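Long-range contacts in SVS_variant_AS1 (Streptomyces sp. CWA1, PDB 6TJA), which probably catalyses the metal-dependent cyclisation of geranylgeranyl diphosphate to the diterpene spiroviolene, as an engineered ancestral terpene cyclase: residues H55-F60 with F79-F84; H26-R31 with D71-T76. All blocks are in the same frame, centred on the assembly; numbering follows the deposited sequence.

In the fold
Both contacts hang on helix 70-91, which carries 71-76 nearer its start and 79-84 further along; their centres lie about 10 Å apart. In interaction 1 the short helix 56-61 meets it almost wholly in the interior, by a serine methylene on a tyrosine ring, a valine among phenylalanines and one weak hydrogen bond. Interaction 2, whose centre lies about 19 Å from that of the chain against about 11 Å for interaction 1, joins helix 25-38 to helix 70-91 through valine and leucine side chains, with an ion pair at a partly exposed margin. The two touch directly, where A57 packs on E29 and F60 on L73 and T76, so the three helices form one cluster.

Interaction 1: H55-F60 with F79-F84; sequences HSADFF and FVYWLF
S56 presses its CB onto one face of the Y81 ring, 3.4 Å from the ring centroid and only 3° off the normal, a well-centred CH-pi contact. The same CB is tight against V80 CG1, also at 3.4 Å. S56 OG, anti to its own carbonyl carbon, approaches the F84 ring at its edge, near the ring plane, 3.1 Å from CD2, while it shares a hydrogen bond with T54 OG1. The Y81 ring reaches back past S56, so that OH weakly accepts the A57 N-H (N to O 3.2 Å); a helix start at this point would probably polarise the hydroxyl. An alanine at Y81 would remove the ring under S56 and the acceptor for A57 N, and would probably loosen the start of helix 56-61. V80 fans out its methyls: CG1 meets F59 CD2 at 3.7 Å, and CG2 meets F60 CB at 4.1 Å. H55, at the N-cap position with a positive phi of 51°, opens the turn, and F59 lies edge-to-face with W308. The segment axes cross at 120°, joining a short helix to a long one inside the all-alpha fold of class I terpene synthases.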
loop_
_atom_site.group_PDB
_atom_site.type_symbol
_atom_site.label_atom_id
_atom_site.label_comp_id
_atom_site.label_asym_id
_atom_site.label_seq_id
_atom_site.Cartn_x
_atom_site.Cartn_y
_atom_site.Cartn_z
ATOM N N HIS A 55 5.314 3.397 26.857
ATOM C CA HIS A 55 4.296 2.480 27.438
ATOM C C HIS A 55 3.368 2.024 26.319
ATOM O O HIS A 55 2.156 2.249 26.416
ATOM C CB HIS A 55 3.474 3.141 28.551
ATOM C CG HIS A 55 4.291 3.670 29.670
ATOM N ND1 HIS A 55 4.768 2.856 30.675
ATOM C CD2 HIS A 55 4.739 4.917 29.927
ATOM C CE1 HIS A 55 5.466 3.578 31.521
ATOM N NE2 HIS A 55 5.467 4.851 31.080
ATOM N N SER A 56 3.922 1.439 25.264
ATOM C CA SER A 56 3.109 1.055 24.096
ATOM C C SER A 56 2.230 -0.151 24.451
ATOM O O SER A 56 1.194 -0.319 23.809
ATOM C CB SER A 56 3.970 0.853 22.905
ATOM O OG SER A 56 4.558 2.100 22.551
ATOM N N ALA A 57 2.578 -0.941 25.466
ATOM C CA ALA A 57 1.755 -2.102 25.889
ATOM C C ALA A 57 0.491 -1.577 26.573
ATOM O O ALA A 57 -0.587 -2.046 26.256
ATOM C CB ALA A 57 2.546 -3.026 26.772
ATOM N N ASP A 58 0.614 -0.522 27.360
ATOM C CA ASP A 58 -0.546 0.190 27.953
ATOM C C ASP A 58 -1.431 0.696 26.803
ATOM O O ASP A 58 -2.664 0.530 26.851
ATOM C CB ASP A 58 -0.083 1.335 28.869
ATOM C CG ASP A 58 -1.179 1.922 29.750
ATOM O OD1 ASP A 58 -1.412 1.341 30.853
ATOM O OD2 ASP A 58 -1.798 2.938 29.333
ATOM N N PHE A 59 -0.805 1.327 25.811
ATOM C CA PHE A 59 -1.489 1.899 24.628
ATOM C C PHE A 59 -2.337 0.802 23.972
ATOM O O PHE A 59 -3.539 0.993 23.896
ATOM C CB PHE A 59 -0.468 2.537 23.688
ATOM C CG PHE A 59 -1.042 3.085 22.417
ATOM C CD1 PHE A 59 -1.508 4.379 22.367
ATOM C CD2 PHE A 59 -1.096 2.305 21.276
ATOM C CE1 PHE A 59 -2.027 4.889 21.186
ATOM C CE2 PHE A 59 -1.592 2.826 20.092
ATOM C CZ PHE A 59 -2.078 4.111 20.055
ATOM N N PHE A 60 -1.758 -0.300 23.499
ATOM C CA PHE A 60 -2.511 -1.230 22.632
ATOM C C PHE A 60 -3.394 -2.172 23.464
ATOM O O PHE A 60 -4.364 -2.676 22.889
ATOM C CB PHE A 60 -1.620 -1.998 21.664
ATOM C CG PHE A 60 -2.411 -2.467 20.461
ATOM C CD1 PHE A 60 -2.905 -1.547 19.551
ATOM C CD2 PHE A 60 -2.716 -3.801 20.281
ATOM C CE1 PHE A 60 -3.680 -1.956 18.476
ATOM C CE2 PHE A 60 -3.439 -4.212 19.177
ATOM C CZ PHE A 60 -3.912 -3.292 18.274
ATOM N N PHE A 79 4.818 -4.060 17.763
ATOM C CA PHE A 79 4.802 -3.177 16.572
ATOM C C PHE A 79 4.522 -1.747 17.010
ATOM O O PHE A 79 4.952 -0.846 16.310
ATOM C CB PHE A 79 3.775 -3.548 15.506
ATOM C CG PHE A 79 3.781 -2.547 14.378
ATOM C CD1 PHE A 79 4.837 -2.508 13.476
ATOM C CD2 PHE A 79 2.769 -1.619 14.242
ATOM C CE1 PHE A 79 4.853 -1.598 12.428
ATOM C CE2 PHE A 79 2.837 -0.649 13.247
ATOM C CZ PHE A 79 3.882 -0.644 12.345
ATOM N N VAL A 80 3.771 -1.524 18.084
ATOM C CA VAL A 80 3.505 -0.115 18.508
ATOM C C VAL A 80 4.811 0.485 19.044
ATOM O O VAL A 80 5.053 1.691 18.734
ATOM C CB VAL A 80 2.362 0.039 19.518
ATOM C CG1 VAL A 80 2.272 1.488 20.011
ATOM C CG2 VAL A 80 1.040 -0.413 18.922
ATOM N N TYR A 81 5.621 -0.298 19.781
ATOM C CA TYR A 81 6.970 0.146 20.246
ATOM C C TYR A 81 7.830 0.483 19.016
ATOM O O TYR A 81 8.449 1.589 18.920
ATOM C CB TYR A 81 7.647 -0.907 21.128
ATOM C CG TYR A 81 7.115 -0.989 22.539
ATOM C CD1 TYR A 81 7.419 -0.018 23.472
ATOM C CD2 TYR A 81 6.301 -2.030 22.942
ATOM C CE1 TYR A 81 6.928 -0.078 24.772
ATOM C CE2 TYR A 81 5.832 -2.123 24.241
ATOM C CZ TYR A 81 6.137 -1.137 25.155
ATOM O OH TYR A 81 5.636 -1.198 26.402
ATOM N N TRP A 82 7.901 -0.481 18.110
ATOM C CA TRP A 82 8.670 -0.395 16.852
ATOM C C TRP A 82 8.298 0.883 16.125
ATOM O O TRP A 82 9.196 1.585 15.716
ATOM C CB TRP A 82 8.397 -1.600 15.964
ATOM C CG TRP A 82 9.285 -1.604 14.770
ATOM C CD1 TRP A 82 10.535 -2.146 14.658
ATOM C CD2 TRP A 82 8.990 -0.998 13.512
ATOM N NE1 TRP A 82 11.017 -1.955 13.396
ATOM C CE2 TRP A 82 10.102 -1.226 12.681
ATOM C CE3 TRP A 82 7.893 -0.298 13.007
ATOM C CZ2 TRP A 82 10.132 -0.774 11.366
ATOM C CZ3 TRP A 82 7.945 0.176 11.719
ATOM C CH2 TRP A 82 9.043 -0.070 10.907
ATOM N N LEU A 83 7.004 1.138 15.972
ATOM C CA LEU A 83 6.478 2.301 15.236
ATOM C C LEU A 83 6.973 3.576 15.906
ATOM O O LEU A 83 7.473 4.442 15.179
ATOM C CB LEU A 83 4.951 2.257 15.187
ATOM C CG LEU A 83 4.267 3.463 14.535
ATOM C CD1 LEU A 83 4.277 3.350 13.021
ATOM C CD2 LEU A 83 2.850 3.567 15.059
ATOM N N PHE A 84 6.837 3.712 17.221
ATOM C CA PHE A 84 7.283 4.950 17.917
ATOM C C PHE A 84 8.790 5.126 17.686
ATOM O O PHE A 84 9.245 6.226 17.362
ATOM C CB PHE A 84 6.902 4.953 19.402
ATOM C CG PHE A 84 5.440 5.201 19.669
ATOM C CD1 PHE A 84 4.719 6.129 18.926
ATOM C CD2 PHE A 84 4.777 4.498 20.663
ATOM C CE1 PHE A 84 3.373 6.344 19.179
ATOM C CE2 PHE A 84 3.433 4.727 20.928
ATOM C CZ PHE A 84 2.735 5.651 20.186
#

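Interaction 2: H26-R31 with D71-T76; sequences HEVEKR and DRLLAT
Two helices of the all-alpha terpene synthase fold, 25-38 and 70-91, cross here at -51° with their segment axes 9.6 Å apart, an apolar centre being flanked by a salt bridge. V28 lies at the heart of the crossing. Its CG1, anti to the backbone N, rests 3.8 Å from L74 CA, directly against the opposing backbone, while CG2 runs across L73 at about a right angle, 4.2 Å from CD2. L74 in turn splits its two methyls: CD1 lies near the V28 carbonyl, and CD2 slides beneath the guanidinium of R31, over one face and toward its rim, 3.5 Å from NH2. R31 gets there with CG anti to its carbonyl carbon, an extended chi2 and a bend at chi3 (63°), which lays the group over the leucine and points its end at D71. Although the CB of D71 heads away from helix 25-38, its carboxylate turns back to the arginine. Both terminal nitrogens of R31 close on the single oxygen OD1 of D71, NH2 at 2.9 Å and NH1 at 3.1 Å. OD1 lies in the guanidinium plane, but the carboxylate stands nearly perpendicular to it, so this is an end-on grip on one oxygen. Around the crossing, V28 and R31 also touch E70, L74 packs on R136 of helix 126-140, and L73 reaches F60 of helix 56-61, so that helix 70-91 packs against three other helices here.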
loop_
_atom_site.group_PDB
_atom_site.type_symbol
_atom_site.label_atom_id
_atom_site.label_comp_id
_atom_site.label_asym_id
_atom_site.label_seq_id
_atom_site.Cartn_x
_atom_site.Cartn_y
_atom_site.Cartn_z
ATOM N N HIS A 26 0.057 -5.623 32.461
ATOM C CA HIS A 26 1.374 -5.599 33.171
ATOM C C HIS A 26 2.196 -6.833 32.781
ATOM O O HIS A 26 3.385 -6.694 32.594
ATOM C CB HIS A 26 1.196 -5.446 34.696
ATOM C CG HIS A 26 0.447 -4.199 35.076
ATOM N ND1 HIS A 26 -0.794 -4.232 35.717
ATOM C CD2 HIS A 26 0.724 -2.887 34.870
ATOM C CE1 HIS A 26 -1.214 -2.990 35.924
ATOM N NE2 HIS A 26 -0.310 -2.150 35.406
ATOM N N GLU A 27 1.581 -7.997 32.641
ATOM C CA GLU A 27 2.281 -9.239 32.227
ATOM C C GLU A 27 2.815 -9.043 30.799
ATOM O O GLU A 27 3.955 -9.469 30.525
ATOM C CB GLU A 27 1.351 -10.454 32.301
ATOM C CG GLU A 27 1.015 -10.911 33.721
ATOM C CD GLU A 27 -0.047 -10.123 34.478
ATOM O OE1 GLU A 27 -0.666 -9.211 33.883
ATOM O OE2 GLU A 27 -0.253 -10.416 35.681
ATOM N N VAL A 28 2.018 -8.439 29.912
ATOM C CA VAL A 28 2.421 -8.227 28.494
ATOM C C VAL A 28 3.519 -7.164 28.449
ATOM O O VAL A 28 4.473 -7.372 27.737
ATOM C CB VAL A 28 1.218 -7.884 27.595
ATOM C CG1 VAL A 28 1.653 -7.302 26.264
ATOM C CG2 VAL A 28 0.387 -9.132 27.388
ATOM N N GLU A 29 3.407 -6.085 29.211
ATOM C CA GLU A 29 4.440 -5.017 29.230
ATOM C C GLU A 29 5.801 -5.606 29.645
ATOM O O GLU A 29 6.840 -5.151 29.121
ATOM C CB GLU A 29 4.016 -3.880 30.154
ATOM C CG GLU A 29 4.845 -2.625 29.961
ATOM C CD GLU A 29 4.755 -1.589 31.070
ATOM O OE1 GLU A 29 3.746 -1.605 31.829
ATOM O OE2 GLU A 29 5.704 -0.764 31.172
ATOM N N LYS A 30 5.822 -6.571 30.563
ATOM C CA LYS A 30 7.090 -7.132 31.092
ATOM C C LYS A 30 7.776 -7.840 29.922
ATOM O O LYS A 30 8.935 -7.541 29.640
ATOM C CB LYS A 30 6.833 -8.108 32.244
ATOM C CG LYS A 30 7.646 -7.859 33.500
ATOM C CD LYS A 30 8.059 -9.125 34.233
ATOM C CE LYS A 30 8.984 -8.824 35.400
ATOM N NZ LYS A 30 9.092 -9.968 36.337
ATOM N N ARG A 31 7.046 -8.716 29.239
ATOM C CA ARG A 31 7.551 -9.444 28.047
ATOM C C ARG A 31 7.997 -8.436 26.984
ATOM O O ARG A 31 9.046 -8.683 26.348
ATOM C CB ARG A 31 6.486 -10.430 27.573
ATOM C CG ARG A 31 6.180 -11.496 28.618
ATOM C CD ARG A 31 4.998 -12.347 28.208
ATOM N NE ARG A 31 5.255 -13.082 26.979
ATOM C CZ ARG A 31 4.334 -13.755 26.291
ATOM N NH1 ARG A 31 3.062 -13.765 26.666
ATOM N NH2 ARG A 31 4.689 -14.418 25.211
ATOM N N ASP A 71 -0.182 -13.770 23.669
ATOM C CA ASP A 71 0.868 -13.671 22.714
ATOM C C ASP A 71 0.447 -12.790 21.567
ATOM O O ASP A 71 1.257 -12.185 20.957
ATOM C CB ASP A 71 1.306 -15.029 22.196
ATOM C CG ASP A 71 1.722 -15.976 23.279
ATOM O OD1 ASP A 71 2.224 -15.590 24.315
ATOM O OD2 ASP A 71 1.539 -17.151 23.070
ATOM N N ARG A 72 -0.830 -12.739 21.276
ATOM C CA ARG A 72 -1.331 -11.885 20.163
ATOM C C ARG A 72 -1.272 -10.422 20.594
ATOM O O ARG A 72 -0.872 -9.595 19.776
ATOM C CB ARG A 72 -2.740 -12.279 19.740
ATOM C CG ARG A 72 -2.804 -13.604 18.999
ATOM C CD ARG A 72 -4.261 -13.942 18.770
ATOM N NE ARG A 72 -4.434 -15.119 17.952
ATOM C CZ ARG A 72 -4.786 -15.148 16.667
ATOM N NH1 ARG A 72 -4.941 -14.043 15.933
ATOM N NH2 ARG A 72 -4.951 -16.333 16.108
ATOM N N LEU A 73 -1.626 -10.122 21.847
ATOM C CA LEU A 73 -1.569 -8.742 22.379
ATOM C C LEU A 73 -0.103 -8.332 22.477
ATOM O O LEU A 73 0.190 -7.134 22.290
ATOM C CB LEU A 73 -2.272 -8.661 23.740
ATOM C CG LEU A 73 -2.242 -7.290 24.401
ATOM C CD1 LEU A 73 -2.855 -6.227 23.484
ATOM C CD2 LEU A 73 -2.959 -7.321 25.726
ATOM N N LEU A 74 0.788 -9.281 22.790
ATOM C CA LEU A 74 2.233 -8.965 22.872
ATOM C C LEU A 74 2.732 -8.568 21.482
ATOM O O LEU A 74 3.358 -7.517 21.372
ATOM C CB LEU A 74 3.033 -10.151 23.426
ATOM C CG LEU A 74 4.552 -9.977 23.385
ATOM C CD1 LEU A 74 4.963 -8.690 24.100
ATOM C CD2 LEU A 74 5.240 -11.200 23.991
ATOM N N ALA A 75 2.484 -9.396 20.473
ATOM C CA ALA A 75 3.035 -9.201 19.115
ATOM C C ALA A 75 2.568 -7.841 18.572
ATOM O O ALA A 75 3.411 -7.049 18.106
ATOM C CB ALA A 75 2.622 -10.343 18.232
ATOM N N THR A 76 1.278 -7.539 18.684
ATOM C CA THR A 76 0.716 -6.252 18.194
ATOM C C THR A 76 1.301 -5.112 19.040
ATOM O O THR A 76 1.717 -4.118 18.444
ATOM C CB THR A 76 -0.809 -6.319 18.164
ATOM O OG1 THR A 76 -1.240 -6.625 19.488
ATOM C CG2 THR A 76 -1.320 -7.361 17.194
#